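Side-chain contacts in 7,8-dihydro-6-hydroxymethylpterin pyrophosphokinase-dihydropteroate synthase (Plasmodium falciparum, PDB 6JWS), which probably catalyses two consecutive steps of folate biosynthesis, pyrophosphorylation of 6-hydroxymethyl-7,8-dihydropterin by ATP and condensation of the product with 4-aminobenzoate to 7,8-dihydropteroate: residues H325-L330 / I366-N371; N165-V170 / N334-E339; N25-A30 / I382-E387. The protein carries 1 engineered substitution. One frame throughout, in Å; residues are numbered along the deposited sequence.

Contact 1. Residues H325-L330 / I366-N371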
loop_
_atom_site.group_PDB
_atom_site.type_symbol
_atom_site.label_atom_id
_atom_site.label_comp_id
_atom_site.label_asym_id
_atom_site.label_seq_id
_atom_site.Cartn_x
_atom_site.Cartn_y
_atom_site.Cartn_z
ATOM N N HIS B 325 -10.478 -29.669 21.542
ATOM C CA HIS B 325 -9.373 -30.329 20.869
ATOM C C HIS B 325 -9.258 -29.825 19.428
ATOM O O HIS B 325 -8.156 -29.682 18.910
ATOM C CB HIS B 325 -9.511 -31.850 21.035
ATOM C CG HIS B 325 -8.256 -32.609 20.753
ATOM N ND1 HIS B 325 -7.924 -33.060 19.475
ATOM C CD2 HIS B 325 -7.253 -33.006 21.571
ATOM C CE1 HIS B 325 -6.771 -33.698 19.520
ATOM N NE2 HIS B 325 -6.337 -33.677 20.798
ATOM N N ARG B 326 -10.399 -29.560 18.784
ATOM C CA ARG B 326 -10.409 -29.077 17.411
ATOM C C ARG B 326 -10.385 -27.552 17.381
ATOM O O ARG B 326 -11.303 -26.893 17.870
ATOM C CB ARG B 326 -11.667 -29.550 16.680
ATOM C CG ARG B 326 -11.618 -31.002 16.253
ATOM C CD ARG B 326 -12.427 -31.265 15.007
ATOM N NE ARG B 326 -12.332 -32.696 14.771
ATOM C CZ ARG B 326 -13.291 -33.576 15.038
ATOM N NH1 ARG B 326 -14.448 -33.178 15.542
ATOM N NH2 ARG B 326 -13.087 -34.857 14.782
ATOM N N TYR B 327 -9.352 -26.998 16.750
ATOM C CA TYR B 327 -9.275 -25.566 16.508
ATOM C C TYR B 327 -10.555 -25.055 15.836
ATOM O O TYR B 327 -11.105 -24.040 16.260
ATOM C CB TYR B 327 -8.077 -25.217 15.619
ATOM C CG TYR B 327 -8.004 -23.747 15.285
ATOM C CD1 TYR B 327 -7.761 -22.808 16.274
ATOM C CD2 TYR B 327 -8.208 -23.293 13.995
ATOM C CE1 TYR B 327 -7.687 -21.455 15.986
ATOM C CE2 TYR B 327 -8.135 -21.942 13.692
ATOM C CZ TYR B 327 -7.876 -21.019 14.687
ATOM O OH TYR B 327 -7.809 -19.687 14.393
ATOM N N SER B 328 -11.037 -25.786 14.822
ATOM C CA SER B 328 -12.162 -25.340 14.018
ATOM C C SER B 328 -13.401 -25.131 14.888
ATOM O O SER B 328 -14.211 -24.271 14.588
ATOM C CB SER B 328 -12.431 -26.255 12.854
ATOM O OG SER B 328 -12.835 -27.529 13.328
ATOM N N ILE B 329 -13.525 -25.868 15.993
ATOM C CA ILE B 329 -14.669 -25.662 16.871
ATOM C C ILE B 329 -14.432 -24.427 17.731
ATOM O O ILE B 329 -15.307 -23.572 17.828
ATOM C CB ILE B 329 -14.991 -26.911 17.716
ATOM C CG1 ILE B 329 -15.397 -28.101 16.842
ATOM C CG2 ILE B 329 -16.022 -26.622 18.790
ATOM C CD1 ILE B 329 -15.342 -29.429 17.596
ATOM N N LEU B 330 -13.264 -24.335 18.367
ATOM C CA LEU B 330 -12.974 -23.174 19.196
ATOM C C LEU B 330 -13.135 -21.883 18.379
ATOM O O LEU B 330 -13.683 -20.899 18.864
ATOM C CB LEU B 330 -11.558 -23.298 19.776
ATOM C CG LEU B 330 -11.405 -24.235 20.974
ATOM C CD1 LEU B 330 -9.958 -24.313 21.441
ATOM C CD2 LEU B 330 -12.290 -23.791 22.128
ATOM N N ILE B 366 3.561 -22.598 13.672
ATOM C CA ILE B 366 2.492 -22.562 12.685
ATOM C C ILE B 366 1.618 -21.335 12.948
ATOM O O ILE B 366 1.338 -21.019 14.100
ATOM C CB ILE B 366 1.709 -23.892 12.701
ATOM C CG1 ILE B 366 2.510 -24.998 12.012
ATOM C CG2 ILE B 366 0.312 -23.753 12.104
ATOM C CD1 ILE B 366 1.847 -26.357 12.053
ATOM N N ASN B 367 1.231 -20.616 11.881
ATOM C CA ASN B 367 0.147 -19.648 11.998
ATOM C C ASN B 367 -1.142 -20.355 11.584
ATOM O O ASN B 367 -1.344 -20.626 10.397
ATOM C CB ASN B 367 0.409 -18.350 11.226
ATOM C CG ASN B 367 -0.741 -17.352 11.296
ATOM O OD1 ASN B 367 -1.689 -17.489 12.086
ATOM N ND2 ASN B 367 -0.651 -16.302 10.493
ATOM N N ILE B 368 -1.953 -20.709 12.592
ATOM C CA ILE B 368 -3.111 -21.587 12.452
ATOM C C ILE B 368 -4.222 -20.862 11.685
ATOM O O ILE B 368 -5.134 -21.499 11.152
ATOM C CB ILE B 368 -3.571 -22.114 13.839
ATOM C CG1 ILE B 368 -4.525 -23.313 13.761
ATOM C CG2 ILE B 368 -4.155 -21.002 14.697
ATOM C CD1 ILE B 368 -3.992 -24.517 13.016
ATOM N N LYS B 369 -4.125 -19.530 11.610
ATOM C CA LYS B 369 -5.096 -18.713 10.895
ATOM C C LYS B 369 -4.937 -18.899 9.388
ATOM O O LYS B 369 -5.932 -18.896 8.667
ATOM C CB LYS B 369 -4.980 -17.243 11.311
ATOM C CG LYS B 369 -5.370 -16.939 12.756
ATOM C CD LYS B 369 -5.042 -15.521 13.173
ATOM C CE LYS B 369 -6.161 -14.819 13.916
ATOM N NZ LYS B 369 -6.450 -15.459 15.220
ATOM N N GLU B 370 -3.695 -19.117 8.939
ATOM C CA GLU B 370 -3.293 -19.204 7.543
ATOM C C GLU B 370 -4.234 -20.104 6.748
ATOM O O GLU B 370 -4.664 -19.740 5.653
ATOM C CB GLU B 370 -1.882 -19.781 7.451
ATOM C CG GLU B 370 -1.022 -19.172 6.359
ATOM C CD GLU B 370 0.004 -18.169 6.868
ATOM O OE1 GLU B 370 -0.405 -17.061 7.281
ATOM O OE2 GLU B 370 1.210 -18.505 6.870
ATOM N N ASN B 371 -4.540 -21.288 7.292
ATOM C CA ASN B 371 -5.327 -22.273 6.564
ATOM C C ASN B 371 -6.676 -22.510 7.243
ATOM O O ASN B 371 -7.258 -23.581 7.117
ATOM C CB ASN B 371 -4.578 -23.598 6.411
ATOM C CG ASN B 371 -3.356 -23.508 5.521
ATOM O OD1 ASN B 371 -3.308 -22.711 4.583
ATOM N ND2 ASN B 371 -2.360 -24.326 5.812
#

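Contact 2. Residues N165-V170 / N334-E339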
loop_
_atom_site.group_PDB
_atom_site.type_symbol
_atom_site.label_atom_id
_atom_site.label_comp_id
_atom_site.label_asym_id
_atom_site.label_seq_id
_atom_site.Cartn_x
_atom_site.Cartn_y
_atom_site.Cartn_z
ATOM N N ASN B 165 -17.504 -25.334 8.050
ATOM C CA ASN B 165 -17.945 -25.455 9.424
ATOM C C ASN B 165 -18.712 -24.207 9.833
ATOM O O ASN B 165 -18.332 -23.099 9.484
ATOM C CB ASN B 165 -16.726 -25.516 10.346
ATOM C CG ASN B 165 -16.802 -26.658 11.327
ATOM O OD1 ASN B 165 -16.768 -27.825 10.923
ATOM N ND2 ASN B 165 -16.891 -26.329 12.610
ATOM N N LEU B 166 -19.702 -24.402 10.694
ATOM C CA LEU B 166 -20.476 -23.310 11.244
ATOM C C LEU B 166 -21.091 -23.802 12.547
ATOM O O LEU B 166 -21.578 -24.925 12.587
ATOM C CB LEU B 166 -21.547 -22.968 10.196
ATOM C CG LEU B 166 -22.751 -22.178 10.689
ATOM C CD1 LEU B 166 -22.325 -20.758 10.967
ATOM C CD2 LEU B 166 -23.832 -22.185 9.632
ATOM N N THR B 167 -21.066 -22.970 13.591
ATOM C CA THR B 167 -21.825 -23.250 14.802
ATOM C C THR B 167 -23.121 -22.434 14.836
ATOM O O THR B 167 -23.253 -21.438 14.118
ATOM C CB THR B 167 -20.967 -23.115 16.070
ATOM O OG1 THR B 167 -20.435 -21.791 16.201
ATOM C CG2 THR B 167 -19.890 -24.186 16.184
ATOM N N VAL B 168 -24.084 -22.906 15.651
ATOM C CA VAL B 168 -25.368 -22.265 15.882
ATOM C C VAL B 168 -25.763 -22.484 17.340
ATOM O O VAL B 168 -25.474 -23.532 17.907
ATOM C CB VAL B 168 -26.493 -22.737 14.931
ATOM C CG1 VAL B 168 -26.031 -22.897 13.497
ATOM C CG2 VAL B 168 -27.187 -23.997 15.415
ATOM N N VAL B 169 -26.398 -21.470 17.944
ATOM C CA VAL B 169 -27.085 -21.651 19.212
ATOM C C VAL B 169 -28.585 -21.758 18.928
ATOM O O VAL B 169 -29.144 -20.954 18.172
ATOM C CB VAL B 169 -26.772 -20.514 20.201
ATOM C CG1 VAL B 169 -27.540 -20.674 21.501
ATOM C CG2 VAL B 169 -25.276 -20.346 20.473
ATOM N N VAL B 170 -29.217 -22.781 19.523
ATOM C CA VAL B 170 -30.633 -23.082 19.366
ATOM C C VAL B 170 -31.320 -22.989 20.728
ATOM O O VAL B 170 -30.854 -23.551 21.724
ATOM C CB VAL B 170 -30.838 -24.467 18.714
ATOM C CG1 VAL B 170 -32.299 -24.744 18.413
ATOM C CG2 VAL B 170 -30.058 -24.584 17.421
ATOM N N ASN B 334 -15.777 -19.031 19.360
ATOM C CA ASN B 334 -15.190 -17.767 19.782
ATOM C C ASN B 334 -15.966 -16.593 19.177
ATOM O O ASN B 334 -15.912 -15.493 19.711
ATOM C CB ASN B 334 -13.689 -17.699 19.471
ATOM C CG ASN B 334 -13.043 -16.370 19.822
ATOM O OD1 ASN B 334 -13.042 -15.946 20.980
ATOM N ND2 ASN B 334 -12.486 -15.698 18.828
ATOM N N ASP B 335 -16.647 -16.818 18.041
ATOM C CA ASP B 335 -17.429 -15.777 17.384
ATOM C C ASP B 335 -18.716 -15.517 18.160
ATOM O O ASP B 335 -19.160 -14.372 18.228
ATOM C CB ASP B 335 -17.873 -16.178 15.973
ATOM C CG ASP B 335 -16.773 -16.233 14.930
ATOM O OD1 ASP B 335 -15.731 -15.575 15.119
ATOM O OD2 ASP B 335 -16.962 -16.940 13.944
ATOM N N MET B 336 -19.305 -16.595 18.715
ATOM C CA MET B 336 -20.646 -16.581 19.298
ATOM C C MET B 336 -20.578 -16.295 20.794
ATOM O O MET B 336 -21.271 -15.405 21.263
ATOM C CB MET B 336 -21.411 -17.902 19.109
ATOM C CG MET B 336 -21.389 -18.447 17.689
ATOM S SD MET B 336 -22.643 -19.748 17.498
ATOM C CE MET B 336 -22.133 -20.898 18.778
ATOM N N ILE B 337 -19.747 -17.050 21.532
ATOM C CA ILE B 337 -19.855 -17.088 22.985
ATOM C C ILE B 337 -18.466 -17.046 23.608
ATOM O O ILE B 337 -18.095 -17.921 24.390
ATOM C CB ILE B 337 -20.659 -18.325 23.447
ATOM C CG1 ILE B 337 -19.971 -19.636 23.045
ATOM C CG2 ILE B 337 -22.100 -18.247 22.951
ATOM C CD1 ILE B 337 -20.768 -20.893 23.376
ATOM N N PRO B 338 -17.678 -15.989 23.321
ATOM C CA PRO B 338 -16.290 -15.913 23.783
ATOM C C PRO B 338 -16.149 -15.976 25.306
ATOM O O PRO B 338 -15.143 -16.482 25.817
ATOM C CB PRO B 338 -15.802 -14.543 23.271
ATOM C CG PRO B 338 -17.077 -13.750 22.987
ATOM C CD PRO B 338 -18.105 -14.785 22.582
ATOM N N GLU B 339 -17.170 -15.503 26.030
ATOM C CA GLU B 339 -17.054 -15.391 27.477
ATOM C C GLU B 339 -17.592 -16.628 28.190
ATOM O O GLU B 339 -17.500 -16.704 29.410
ATOM C CB GLU B 339 -17.671 -14.089 27.993
ATOM C CG GLU B 339 -16.917 -12.854 27.528
ATOM C CD GLU B 339 -15.409 -12.872 27.766
ATOM O OE1 GLU B 339 -14.983 -13.246 28.894
ATOM O OE2 GLU B 339 -14.653 -12.515 26.824
#

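Contact 3. Residues N25-A30 / I382-E387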
loop_
_atom_site.group_PDB
_atom_site.type_symbol
_atom_site.label_atom_id
_atom_site.label_comp_id
_atom_site.label_asym_id
_atom_site.label_seq_id
_atom_site.Cartn_x
_atom_site.Cartn_y
_atom_site.Cartn_z
ATOM N N ASN B 25 -17.878 -31.522 3.745
ATOM C CA ASN B 25 -16.620 -31.608 3.017
ATOM C C ASN B 25 -16.801 -31.106 1.587
ATOM O O ASN B 25 -15.828 -30.942 0.858
ATOM C CB ASN B 25 -16.081 -33.041 2.991
ATOM C CG ASN B 25 -15.817 -33.588 4.377
ATOM O OD1 ASN B 25 -16.482 -34.525 4.817
ATOM N ND2 ASN B 25 -14.861 -32.999 5.078
ATOM N N ASP B 26 -18.052 -30.865 1.198
ATOM C CA ASP B 26 -18.403 -30.497 -0.164
ATOM C C ASP B 26 -18.279 -28.981 -0.330
ATOM O O ASP B 26 -19.102 -28.228 0.181
ATOM C CB ASP B 26 -19.795 -31.044 -0.504
ATOM C CG ASP B 26 -20.231 -30.838 -1.942
ATOM O OD1 ASP B 26 -19.436 -30.284 -2.728
ATOM O OD2 ASP B 26 -21.371 -31.229 -2.263
ATOM N N ARG B 27 -17.258 -28.545 -1.080
ATOM C CA ARG B 27 -16.924 -27.137 -1.230
ATOM C C ARG B 27 -17.937 -26.407 -2.117
ATOM O O ARG B 27 -18.470 -25.369 -1.713
ATOM C CB ARG B 27 -15.476 -26.980 -1.711
ATOM C CG ARG B 27 -15.141 -25.598 -2.255
ATOM C CD ARG B 27 -13.683 -25.406 -2.634
ATOM N NE ARG B 27 -13.484 -24.414 -3.683
ATOM C CZ ARG B 27 -13.836 -23.126 -3.621
ATOM N NH1 ARG B 27 -14.450 -22.638 -2.555
ATOM N NH2 ARG B 27 -13.586 -22.328 -4.644
ATOM N N ARG B 28 -18.194 -26.941 -3.325
ATOM C CA ARG B 28 -19.047 -26.283 -4.309
ATOM C C ARG B 28 -20.410 -26.015 -3.685
ATOM O O ARG B 28 -20.997 -24.969 -3.944
ATOM C CB ARG B 28 -19.166 -27.094 -5.613
ATOM C CG ARG B 28 -19.968 -26.444 -6.752
ATOM C CD ARG B 28 -20.367 -27.375 -7.908
ATOM N NE ARG B 28 -21.231 -28.523 -7.594
ATOM C CZ ARG B 28 -22.469 -28.738 -8.055
ATOM N NH1 ARG B 28 -23.133 -29.823 -7.687
ATOM N NH2 ARG B 28 -23.039 -27.879 -8.882
ATOM N N ASN B 29 -20.873 -26.948 -2.840
ATOM C CA ASN B 29 -22.223 -26.896 -2.300
ATOM C C ASN B 29 -22.234 -26.543 -0.816
ATOM O O ASN B 29 -23.270 -26.671 -0.163
ATOM C CB ASN B 29 -22.970 -28.211 -2.533
ATOM C CG ASN B 29 -23.253 -28.448 -3.999
ATOM O OD1 ASN B 29 -22.832 -29.459 -4.555
ATOM N ND2 ASN B 29 -23.935 -27.508 -4.634
ATOM N N ALA B 30 -21.104 -26.061 -0.288
ATOM C CA ALA B 30 -20.976 -25.860 1.153
ATOM C C ALA B 30 -22.111 -24.991 1.696
ATOM O O ALA B 30 -22.693 -25.317 2.729
ATOM C CB ALA B 30 -19.613 -25.307 1.486
ATOM N N ILE B 382 -19.379 -19.105 -1.594
ATOM C CA ILE B 382 -18.291 -18.793 -0.675
ATOM C C ILE B 382 -17.472 -17.596 -1.176
ATOM O O ILE B 382 -17.031 -17.579 -2.324
ATOM C CB ILE B 382 -17.409 -20.052 -0.555
ATOM C CG1 ILE B 382 -18.088 -21.142 0.271
ATOM C CG2 ILE B 382 -16.007 -19.749 -0.047
ATOM C CD1 ILE B 382 -17.352 -22.466 0.154
ATOM N N SER B 383 -17.259 -16.605 -0.297
ATOM C CA SER B 383 -16.251 -15.569 -0.489
ATOM C C SER B 383 -15.312 -15.639 0.709
ATOM O O SER B 383 -15.771 -15.713 1.845
ATOM C CB SER B 383 -16.860 -14.171 -0.585
ATOM O OG SER B 383 -17.630 -13.975 -1.767
ATOM N N TYR B 384 -14.007 -15.632 0.458
ATOM C CA TYR B 384 -13.064 -15.624 1.561
ATOM C C TYR B 384 -12.893 -14.190 2.040
ATOM O O TYR B 384 -12.514 -13.323 1.244
ATOM C CB TYR B 384 -11.709 -16.192 1.120
ATOM C CG TYR B 384 -11.789 -17.632 0.691
ATOM C CD1 TYR B 384 -11.973 -18.639 1.620
ATOM C CD2 TYR B 384 -11.777 -17.971 -0.654
ATOM C CE1 TYR B 384 -12.114 -19.955 1.227
ATOM C CE2 TYR B 384 -11.884 -19.289 -1.066
ATOM C CZ TYR B 384 -12.056 -20.280 -0.118
ATOM O OH TYR B 384 -12.152 -21.581 -0.514
ATOM N N LEU B 385 -13.173 -13.958 3.333
ATOM C CA LEU B 385 -13.053 -12.621 3.881
ATOM C C LEU B 385 -11.648 -12.096 3.590
ATOM O O LEU B 385 -10.661 -12.784 3.841
ATOM C CB LEU B 385 -13.311 -12.651 5.392
ATOM C CG LEU B 385 -13.485 -11.259 6.006
ATOM C CD1 LEU B 385 -14.713 -10.581 5.414
ATOM C CD2 LEU B 385 -13.607 -11.326 7.513
ATOM N N LYS B 386 -11.577 -10.877 3.052
ATOM C CA LYS B 386 -10.330 -10.133 2.883
ATOM C C LYS B 386 -9.527 -10.611 1.666
ATOM O O LYS B 386 -8.419 -10.129 1.466
ATOM C CB LYS B 386 -9.455 -10.030 4.152
ATOM C CG LYS B 386 -10.058 -9.382 5.405
ATOM C CD LYS B 386 -10.977 -8.200 5.149
ATOM C CE LYS B 386 -11.784 -7.757 6.358
ATOM N NZ LYS B 386 -12.715 -6.645 6.006
ATOM N N GLU B 387 -10.073 -11.510 0.838
ATOM C CA GLU B 387 -9.309 -12.018 -0.297
ATOM C C GLU B 387 -9.622 -11.320 -1.623
ATOM O O GLU B 387 -8.914 -11.541 -2.605
ATOM C CB GLU B 387 -9.460 -13.528 -0.449
ATOM C CG GLU B 387 -8.603 -14.275 0.552
ATOM C CD GLU B 387 -8.437 -15.762 0.265
ATOM O OE1 GLU B 387 -8.727 -16.209 -0.906
ATOM O OE2 GLU B 387 -8.032 -16.481 1.209
#

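Contact 1. Residues H325-L330 / I366-N371
Y327 and I368 meet in a CH-pi contact that joins the first turn of helix 327-336 to the beta turn N367-E370, in the loop between helix 349-364 and strand 372-377. CG1 of I368 lies 3.8 Å from the centroid of the Y327 ring and only 13° off its normal, so this methylene sits squarely over one face. I368 holds CG1 anti to the backbone N (chi1 -165°), and its other branch, CG2, covers the phenol end, 3.7 Å from CZ of Y327. V357 of helix 349-364 touches both residues, and the rings of Y353 and Y356 also meet that of Y327.

Among the polar groups, the hydroxyl of Y327 is hydrogen-bonded to the hydroxyl of Y353, which also bonds K369 NZ. The K369 chain crosses the tyrosine at about a right angle, with K369 CG 4.0 Å from Y327 OH. The turn itself is braced by an Asx turn at N367, whose OD1 accepts from K369 N at 3.2 Å; the donor stands well above the amide plane, 54° out of it.

Contact 2. Residues N165-V170 / N334-E339
The central antiparallel sheet of the pyrophosphokinase part receives the end of helix 327-336 here, through one methionine laid against strand 163-172. M336 reaches toward the strand and bends at chi3 (-57°), which turns the S-CH3 bond across the strand direction, so that CE fits between the side chains of T167 and V169. Being two residues apart, these two project from the same side of the strand.

On the threonine side the hydroxyl does the touching. T167 OG1 comes in alongside the S-CH3 bond, 3.2 Å from M336 CE and 3.3 Å from M336 SD. Its chi1 of 60° sets OG1 between the backbone N and the carbonyl carbon and brings it to the thioether, while CB of T167 is 3.7 Å from M336 CE. On the valine side the contact is purely apolar: CG2 of V169 packs on M336 CE at 3.6 Å, and the V169 and M336 side chains point in opposing directions as they pass.

In the six-stranded sheet, strand 163-172 runs between strands 16-24 and 46-57, and M336 also touches V19 of the former and N50 of the latter, so its side chain spans three adjacent strands. The other face of the sheet carries helix 30-44, where L38 packs on L166 and V168, whose side chains alternate with those of T167 and V169. Preceding M336, D335 ties the helix end to strand 46-57, its OD2 accepting hydrogen bonds from Y55 OH and Y53 N. All four touching residues are buried, and the T167 side chain lies about 8 Å from that of D210, a ligand of the bound magnesium; at the sulfur, M336 SD also lies 3.9 Å from V168 N.

Contact 3. Residues N25-A30 / I382-E387
I382 lays its terminal methyl, CD1, over the turn that precedes helix 30-44, touching both R27 and A30. I382 CD1 is 3.6 Å from R27 O and 3.9 Å from A30 CB. The same R27 oxygen accepts the backbone bond from A30 N that closes the type I turn R27-A30, so the methyl rests beside an oxygen already engaged within the turn. CG1 of I382 stands anti to the carbonyl carbon (chi1 -73°) and the chain continues nearly extended, which carries CD1 out to this position.

In the six-stranded antiparallel sheet of the pyrophosphokinase part, strand 382-384 is an outermost strand within the chain, paired with strand 372-377. The contact brings it up to the loop that leaves inner strand 16-24 for helix 30-44. Y164 of strand 163-172 touches R27, A30 and I382 alike, giving the hydrophobic part a common aromatic neighbour.

R27 extends from CG to NE and swings its guanidinium across both I382 and Y384. R27 NH1 lies 4.0 Å from I382 CD1 and 3.3 Å from Y384 OH, but the geometry is too poor for a hydrogen bond. The guanidinium and phenol planes are 29° apart, and the arginine runs roughly perpendicular to the tyrosine. This arginine is poorly ordered, so its reach is less certain than the methyl packing beneath it. The hydroxyl of Y384 has a firmer partner in E56, to whose OE1 it is hydrogen-bonded, and K373 makes a cation-pi contact with the Y384 ring.

Overall arrangement
Along the chain the order is 25-30, 165-170, 325-330, 334-339, 366-371 and 382-387: contact 3 encloses the other two, whose segments interleave. Contacts 1 and 2 share helix 327-336, one at its start and the other at its end; their centres are about 15 Å apart and they touch by packing of S328 O against N165 ND2. Contact 3 lies about 17 Å from contact 1 and about 19 Å from contact 2, centre to centre. Contacts 2 and 3 both reach the six-stranded sheet, one at an inner strand and one at its edge strand 382-384. Segments far apart in sequence build the kinase part, from whose edge strand the chain proceeds to strand 390-396 of the TIM barrel.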